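Local coordinates for 3-oxoacyl-(Acyl-carrier protein) synthase (Burkholderia xenovorans, PDB 4EFI) that probably acts as a 3-oxoacyl-[acyl-carrier-protein] synthase of the thiolase superfamily, an acyltransferase catalysing condensation of acyl groups in fatty-acid synthesis, at residues 94-99 / 300-305; 237-242 / 273-278. All coordinates share one frame; numbering follows the deposited sequence. Where two conformers were deposited one is given.

Contact 1: 94-99 / 300-305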
ATOM      1  N   VAL A  94      -6.711  -3.918   5.510  1.00 10.98           N
ATOM      2  CA  VAL A  94      -6.897  -3.020   4.375  1.00 11.63           C
ATOM      3  C   VAL A  94      -6.503  -3.779   3.124  1.00 11.88           C
ATOM      4  O   VAL A  94      -5.343  -4.227   3.002  1.00 12.47           O
ATOM      5  CB  VAL A  94      -6.038  -1.764   4.507  1.00 13.42           C
ATOM      6  CG1 VAL A  94      -6.230  -0.864   3.278  1.00 13.95           C
ATOM      7  CG2 VAL A  94      -6.396  -1.039   5.797  1.00 14.82           C
ATOM      8  N   SER A  95      -7.465  -3.954   2.223  1.00 10.81           N
ATOM      9  CA  SER A  95      -7.267  -4.770   1.047  1.00 11.94           C
ATOM     10  C   SER A  95      -8.429  -4.590   0.089  1.00 12.46           C
ATOM     11  O   SER A  95      -9.538  -4.222   0.502  1.00 13.67           O
ATOM     12  CB  SER A  95      -7.194  -6.237   1.428  1.00 13.01           C
ATOM     13  OG  SER A  95      -6.927  -7.081   0.301  1.00 12.78           O
ATOM     14  N   GLN A  96      -8.180  -4.850  -1.187  1.00 11.75           N
ATOM     15  CA  GLN A  96      -9.224  -4.914  -2.201  1.00 11.22           C
ATOM     16  C   GLN A  96      -9.517  -6.361  -2.622  1.00 11.98           C
ATOM     17  O   GLN A  96     -10.355  -6.572  -3.493  1.00 12.48           O
ATOM     18  CB  GLN A  96      -8.790  -4.094  -3.407  1.00 12.55           C
ATOM     19  CG  GLN A  96      -8.563  -2.644  -3.047  1.00 15.02           C
ATOM     20  CD  GLN A  96      -7.901  -1.847  -4.135  1.00 15.88           C
ATOM     21  OE1 GLN A  96      -8.468  -0.886  -4.630  1.00 15.20           O
ATOM     22  NE2 GLN A  96      -6.693  -2.222  -4.478  1.00 16.06           N
ATOM     23  N   THR A  97      -8.822  -7.325  -2.007  1.00 12.05           N
ATOM     24  CA  THR A  97      -8.911  -8.722  -2.416  1.00 12.05           C
ATOM     25  C   THR A  97      -9.161  -9.650  -1.217  1.00 13.14           C
ATOM     26  O   THR A  97      -8.386 -10.558  -0.939  1.00 11.86           O
ATOM     27  CB  THR A  97      -7.698  -9.142  -3.287  1.00 13.10           C
ATOM     28  OG1 THR A  97      -6.459  -8.774  -2.643  1.00 12.74           O
ATOM     29  CG2 THR A  97      -7.777  -8.465  -4.656  1.00 14.11           C
ATOM     30  N   PRO A  98     -10.259  -9.412  -0.504  1.00 11.92           N
ATOM     31  CA  PRO A  98     -10.587 -10.221   0.674  1.00 12.38           C
ATOM     32  C   PRO A  98     -10.929 -11.683   0.331  1.00 11.70           C
ATOM     33  O   PRO A  98     -11.312 -11.989  -0.795  1.00 12.28           O
ATOM     34  CB  PRO A  98     -11.814  -9.508   1.229  1.00 13.63           C
ATOM     35  CG  PRO A  98     -12.472  -8.928   0.021  1.00 15.04           C
ATOM     36  CD  PRO A  98     -11.338  -8.461  -0.837  1.00 12.05           C
ATOM     37  N   ASN A  99     -10.885 -12.543   1.344  1.00 11.65           N
ATOM     38  CA  ASN A  99     -11.174 -13.957   1.124  1.00 11.67           C
ATOM     39  C   ASN A  99     -12.600 -14.202   0.637  1.00 12.01           C
ATOM     40  O   ASN A  99     -12.826 -14.963  -0.309  1.00 12.17           O
ATOM     41  CB  ASN A  99     -10.987 -14.760   2.433  1.00 12.54           C
ATOM     42  CG  ASN A  99      -9.544 -15.014   2.782  1.00 13.19           C
ATOM     43  OD1 ASN A  99      -8.629 -14.488   2.145  1.00 12.65           O
ATOM     44  ND2 ASN A  99      -9.323 -15.811   3.814  1.00 13.97           N
ATOM     45  N   ASN A 300       4.060  -3.185  -9.040  1.00 13.18           N
ATOM     46  CA  ASN A 300       3.144  -2.364  -8.256  1.00 12.23           C
ATOM     47  C   ASN A 300       2.310  -3.314  -7.404  1.00 12.18           C
ATOM     48  O   ASN A 300       1.576  -4.131  -7.949  1.00 12.54           O
ATOM     49  CB  ASN A 300       2.285  -1.580  -9.254  1.00 13.40           C
ATOM     50  CG  ASN A 300       1.163  -0.790  -8.638  1.00 13.69           C
ATOM     51  OD1 ASN A 300       0.658  -1.091  -7.554  1.00 13.53           O
ATOM     52  ND2 ASN A 300       0.722   0.228  -9.378  1.00 14.02           N
ATOM     53  N   THR A 301       2.435  -3.220  -6.078  1.00 12.70           N
ATOM     54  CA  THR A 301       1.740  -4.131  -5.160  1.00 14.26           C
ATOM     55  C   THR A 301       0.594  -3.444  -4.446  1.00 14.08           C
ATOM     56  O   THR A 301       0.180  -3.849  -3.362  1.00 14.61           O
ATOM     57  CB  THR A 301       2.697  -4.755  -4.132  1.00 13.58           C
ATOM     58  OG1 THR A 301       3.360  -3.729  -3.379  1.00 14.73           O
ATOM     59  CG2 THR A 301       3.721  -5.655  -4.839  1.00 13.42           C
ATOM     60  N   SER A 302       0.036  -2.430  -5.095  1.00 12.21           N
ATOM     61  CA  SER A 302      -1.212  -1.823  -4.610  1.00 13.77           C
ATOM     62  C   SER A 302      -1.060  -1.395  -3.158  1.00 13.29           C
ATOM     63  O   SER A 302      -0.149  -0.645  -2.824  1.00 13.27           O
ATOM     64  CB  SER A 302      -2.343  -2.844  -4.735  1.00 15.72           C
ATOM     65  OG  SER A 302      -3.600  -2.260  -4.377  1.00 21.31           O
ATOM     66  N   CYS A 303      -2.032  -1.591  -2.285  0.79 13.83           N
ATOM     67  CA  CYS A 303      -1.933  -1.049  -0.928  0.79 14.46           C
ATOM     68  C   CYS A 303      -0.697  -1.502  -0.143  0.79 12.76           C
ATOM     69  O   CYS A 303      -0.309  -0.837   0.808  0.79 14.06           O
ATOM     70  CB  CYS A 303      -3.184  -1.362  -0.094  0.79 13.94           C
ATOM     71  SG  CYS A 303      -3.542  -3.108   0.069  0.79 14.67           S
ATOM     72  N   ALA A 304      -0.101  -2.627  -0.530  1.00 12.43           N
ATOM     73  CA  ALA A 304       1.113  -3.103   0.141  1.00 11.84           C
ATOM     74  C   ALA A 304       2.371  -2.333  -0.234  1.00 11.33           C
ATOM     75  O   ALA A 304       3.427  -2.559   0.372  1.00 12.21           O
ATOM     76  CB  ALA A 304       1.331  -4.562  -0.145  1.00 12.17           C
ATOM     77  N   SER A 305       2.291  -1.447  -1.219  1.00 11.95           N
ATOM     78  CA  SER A 305       3.507  -0.949  -1.832  1.00 12.55           C
ATOM     79  C   SER A 305       4.384  -0.154  -0.854  1.00 12.35           C
ATOM     80  O   SER A 305       5.600  -0.302  -0.871  1.00 13.00           O
ATOM     81  CB  SER A 305       3.177  -0.136  -3.078  1.00 14.52           C
ATOM     82  OG  SER A 305       2.545   1.074  -2.710  1.00 16.36           O
TER
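The hydroxyl of Ser302 gathers several polar neighbours: OG is hydrogen-bonded to Asp156 OD2 and to an oxygen of an unidentified ligand, and the amide of Gln96 reaches it from the other segment. Gln96 NE2 lies 3.1 Å from Ser302 OG, but the angle is too poor for a hydrogen bond; the same nitrogen has a weak hydrogen bond to the ligand. The Gln96 side chain is extended beyond CG (chi2 170°), which carries its amide across to the serine. Asp156 ties the two segments more firmly, because its OD1 is bonded to Ser95 OG, Gln96 N and Thr97 OG1 while OD2 takes Ser302. Ser95 OG also meets Gly155 O, and it accepts from Thr97 N at 3.0 Å, closing an ST turn that folds the chain just past strand 90-94. Cys303 takes two conformations; in one of them SG lies 3.6 Å from Val94 O at the end of that strand, so this contact is doubtful. Ser302 itself has a positive phi of 54°, and its N donates to Asn300 OD1 at 2.9 Å in an Asx turn. This turn leads through a short 3-10 turn at 303-304 into helix 305-313 beside His270, which bonds Ser305 OG. The Gly-Asn-Thr-Ser sequence containing Asn300 and its nearness to His270 are consistent with the active-site region of a ketoacyl synthase III, at the heart of the thiolase fold.

Contact 2: 237-242 / 273-278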
ATOM      1  N   GLU A 237      -6.070   9.587 -17.549  1.00 21.67           N
ATOM      2  CA  GLU A 237      -6.797  10.270 -16.484  1.00 21.53           C
ATOM      3  C   GLU A 237      -6.064  10.103 -15.157  1.00 19.75           C
ATOM      4  O   GLU A 237      -5.918  11.069 -14.422  1.00 20.53           O
ATOM      5  CB  GLU A 237      -8.229   9.739 -16.370  1.00 22.90           C
ATOM      6  CG  GLU A 237      -9.139  10.096 -17.534  1.00 25.29           C
ATOM      7  CD  GLU A 237      -9.530  11.563 -17.575  1.00 34.78           C
ATOM      8  OE1 GLU A 237      -9.558  12.213 -16.512  1.00 34.37           O
ATOM      9  OE2 GLU A 237      -9.819  12.066 -18.683  1.00 42.67           O
ATOM     10  N   ILE A 238      -5.582   8.900 -14.861  1.00 18.48           N
ATOM     11  CA  ILE A 238      -4.874   8.683 -13.605  1.00 17.45           C
ATOM     12  C   ILE A 238      -3.585   9.517 -13.558  1.00 19.36           C
ATOM     13  O   ILE A 238      -3.269  10.107 -12.520  1.00 20.59           O
ATOM     14  CB  ILE A 238      -4.574   7.197 -13.403  1.00 17.87           C
ATOM     15  CG1 ILE A 238      -5.880   6.421 -13.233  1.00 18.88           C
ATOM     16  CG2 ILE A 238      -3.684   6.991 -12.185  1.00 19.69           C
ATOM     17  CD1 ILE A 238      -5.757   4.954 -13.522  1.00 20.40           C
ATOM     18  N   PHE A 239      -2.842   9.563 -14.663  1.00 19.69           N
ATOM     19  CA  PHE A 239      -1.608  10.347 -14.698  1.00 21.54           C
ATOM     20  C   PHE A 239      -1.882  11.820 -14.405  1.00 21.47           C
ATOM     21  O   PHE A 239      -1.193  12.442 -13.604  1.00 22.49           O
ATOM     22  CB  PHE A 239      -0.897  10.186 -16.046  1.00 24.87           C
ATOM     23  CG  PHE A 239       0.404  10.956 -16.141  1.00 26.81           C
ATOM     24  CD1 PHE A 239       1.599  10.389 -15.714  1.00 28.96           C
ATOM     25  CD2 PHE A 239       0.422  12.241 -16.646  1.00 28.87           C
ATOM     26  CE1 PHE A 239       2.793  11.098 -15.795  1.00 31.64           C
ATOM     27  CE2 PHE A 239       1.605  12.952 -16.727  1.00 33.35           C
ATOM     28  CZ  PHE A 239       2.788  12.382 -16.299  1.00 33.64           C
ATOM     29  N   ASN A 240      -2.886  12.383 -15.065  1.00 21.83           N
ATOM     30  CA  ASN A 240      -3.231  13.781 -14.832  1.00 23.91           C
ATOM     31  C   ASN A 240      -3.740  14.051 -13.416  1.00 23.38           C
ATOM     32  O   ASN A 240      -3.350  15.053 -12.819  1.00 29.15           O
ATOM     33  CB  ASN A 240      -4.240  14.243 -15.883  1.00 30.21           C
ATOM     34  CG  ASN A 240      -3.632  14.296 -17.276  1.00 37.66           C
ATOM     35  OD1 ASN A 240      -2.446  14.584 -17.435  1.00 42.42           O
ATOM     36  ND2 ASN A 240      -4.435  13.998 -18.288  1.00 44.45           N
ATOM     37  N   PHE A 241      -4.600  13.181 -12.893  1.00 23.37           N
ATOM     38  CA  PHE A 241      -5.045  13.254 -11.489  1.00 27.07           C
ATOM     39  C   PHE A 241      -3.842  13.292 -10.559  1.00 23.75           C
ATOM     40  O   PHE A 241      -3.736  14.162  -9.682  1.00 26.07           O
ATOM     41  CB  PHE A 241      -5.948  12.046 -11.132  1.00 24.28           C
ATOM     42  CG  PHE A 241      -5.883  11.615  -9.661  1.00 23.17           C
ATOM     43  CD1 PHE A 241      -6.395  12.427  -8.655  1.00 24.46           C
ATOM     44  CD2 PHE A 241      -5.321  10.380  -9.297  1.00 22.13           C
ATOM     45  CE1 PHE A 241      -6.333  12.018  -7.311  1.00 24.43           C
ATOM     46  CE2 PHE A 241      -5.261   9.973  -7.952  1.00 22.15           C
ATOM     47  CZ  PHE A 241      -5.767  10.793  -6.972  1.00 23.82           C
ATOM     48  N   THR A 242      -2.937  12.346 -10.758  1.00 18.77           N
ATOM     49  CA  THR A 242      -1.812  12.161  -9.866  1.00 18.86           C
ATOM     50  C   THR A 242      -0.861  13.365  -9.910  1.00 19.49           C
ATOM     51  O   THR A 242      -0.435  13.869  -8.861  1.00 19.81           O
ATOM     52  CB  THR A 242      -1.029  10.895 -10.212  1.00 19.70           C
ATOM     53  OG1 THR A 242      -1.880   9.749 -10.130  1.00 21.31           O
ATOM     54  CG2 THR A 242       0.108  10.701  -9.233  1.00 21.76           C
ATOM     55  N   ASN A 273       4.258   3.398 -10.952  1.00 14.09           N
ATOM     56  CA  ASN A 273       5.107   3.015 -12.075  1.00 16.13           C
ATOM     57  C   ASN A 273       6.282   3.990 -12.075  1.00 15.36           C
ATOM     58  O   ASN A 273       6.178   5.112 -11.564  1.00 16.86           O
ATOM     59  CB  ASN A 273       4.362   2.997 -13.414  1.00 18.22           C
ATOM     60  CG  ASN A 273       3.937   4.372 -13.879  1.00 23.14           C
ATOM     61  OD1 ASN A 273       4.743   5.134 -14.403  1.00 23.82           O
ATOM     62  ND2 ASN A 273       2.658   4.666 -13.753  1.00 26.94           N
ATOM     63  N   LEU A 274       7.408   3.581 -12.641  1.00 17.34           N
ATOM     64  CA  LEU A 274       8.626   4.362 -12.488  1.00 18.79           C
ATOM     65  C   LEU A 274       8.538   5.719 -13.185  1.00 20.54           C
ATOM     66  O   LEU A 274       9.001   6.712 -12.658  1.00 21.01           O
ATOM     67  CB  LEU A 274       9.838   3.557 -12.988  1.00 20.17           C
ATOM     68  CG  LEU A 274      11.188   4.241 -12.758  1.00 22.59           C
ATOM     69  CD1 LEU A 274      11.449   4.552 -11.298  1.00 28.84           C
ATOM     70  CD2 LEU A 274      12.299   3.349 -13.303  1.00 26.51           C
ATOM     71  N   PHE A 275       7.922   5.752 -14.355  1.00 19.75           N
ATOM     72  CA  PHE A 275       7.729   6.996 -15.115  1.00 21.54           C
ATOM     73  C   PHE A 275       7.021   8.034 -14.234  1.00 21.33           C
ATOM     74  O   PHE A 275       7.484   9.179 -14.104  1.00 22.77           O
ATOM     75  CB  PHE A 275       6.915   6.685 -16.388  1.00 26.71           C
ATOM     76  CG  PHE A 275       6.670   7.871 -17.286  1.00 28.97           C
ATOM     77  CD1 PHE A 275       7.644   8.299 -18.174  1.00 29.30           C
ATOM     78  CD2 PHE A 275       5.443   8.520 -17.278  1.00 30.87           C
ATOM     79  CE1 PHE A 275       7.410   9.374 -19.015  1.00 34.62           C
ATOM     80  CE2 PHE A 275       5.204   9.593 -18.120  1.00 33.04           C
ATOM     81  CZ  PHE A 275       6.185  10.015 -18.989  1.00 32.92           C
ATOM     82  N   MET A 276       5.914   7.635 -13.617  1.00 20.49           N
ATOM     83  CA  MET A 276       5.192   8.509 -12.705  1.00 21.15           C
ATOM     84  C   MET A 276       6.018   8.937 -11.497  1.00 21.81           C
ATOM     85  O   MET A 276       5.971  10.100 -11.091  1.00 22.43           O
ATOM     86  CB  MET A 276       3.937   7.825 -12.194  1.00 23.54           C
ATOM     87  CG  MET A 276       3.254   8.686 -11.167  1.00 23.17           C
ATOM     88  SD  MET A 276       2.750  10.251 -11.872  1.00 48.86           S
ATOM     89  CE  MET A 276       1.283   9.566 -12.571  1.00 23.60           C
ATOM     90  N   LEU A 277       6.742   8.003 -10.900  1.00 18.85           N
ATOM     91  CA  LEU A 277       7.550   8.305  -9.721  1.00 18.26           C
ATOM     92  C   LEU A 277       8.605   9.371 -10.049  1.00 19.97           C
ATOM     93  O   LEU A 277       8.835  10.323  -9.284  1.00 20.52           O
ATOM     94  CB  LEU A 277       8.233   7.048  -9.187  1.00 20.12           C
ATOM     95  CG  LEU A 277       7.307   6.046  -8.485  1.00 19.07           C
ATOM     96  CD1 LEU A 277       8.015   4.705  -8.298  1.00 23.32           C
ATOM     97  CD2 LEU A 277       6.846   6.608  -7.151  1.00 25.28           C
ATOM     98  N   LYS A 278       9.226   9.233 -11.213  1.00 19.09           N
ATOM     99  CA  LYS A 278      10.250  10.185 -11.629  1.00 21.25           C
ATOM    100  C   LYS A 278       9.614  11.550 -11.835  1.00 20.86           C
ATOM    101  O   LYS A 278      10.190  12.581 -11.439  1.00 21.16           O
ATOM    102  CB  LYS A 278      10.944   9.722 -12.918  1.00 23.44           C
TER
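The Phe239 and Phe275 rings meet obliquely, their planes inclined at 35° and their centroids 5.9 Å apart, with Phe239 CE1 and Phe275 CE2 approaching to 3.7 Å. At the edge of the Phe239 ring, in its plane, lies Asn240 OD1. The methyl group of Met276 also comes to this ring at a slant, CE standing a tight 3.3 Å from Phe239 CD1. Its sulfur completes a Met-aromatic contact, with SD 4.7 Å from the ring centroid. Met276 gets there because its chain bends at both chi2 and chi3, and the same methyl also touches Thr242 CB, 3.6 Å away. Phe239, Phe275 and Met276 bridge helices 235-257 and 274-283 of the C-terminal half of the thiolase fold, the axes of whose segments 237-242 and 274-278 come within 11.4 Å at 22°; in sequence they flank strand 266-269, an outer strand of the five-stranded sheet. Thr242 presents its carbon branch to the methionine while OG1 turns back on its own helix and donates to Ile238 O at 2.8 Å, meeting that carbonyl on the opposite face from Thr242 N. On the other helix, Asn273 is the N-cap: its OD1 accepts from Met276 N at 2.9 Å, from above the plane of the Asn273 side-chain carbonyl.

From the N terminus, the chain passes strands 10-15 and 17-26 and helix 66-81 before strand 90-94 runs into 94-99, where contact 1 opens. It then passes through strands 149-156 and 176-184 and on to helix 235-257, the start of contact 2. That contact closes a short loop, through strand 266-269, when helix 274-283 begins. Some 20 residues later the chain arrives at 300-305 and closes contact 1, so the smaller loop falls wholly within the larger. Contact 1 joins the two halves of the fold at its centre, whereas contact 2 pairs helices of the C-terminal half farther out. Their centres are 19 Å apart and their nearest atoms about 5 Å, without touching.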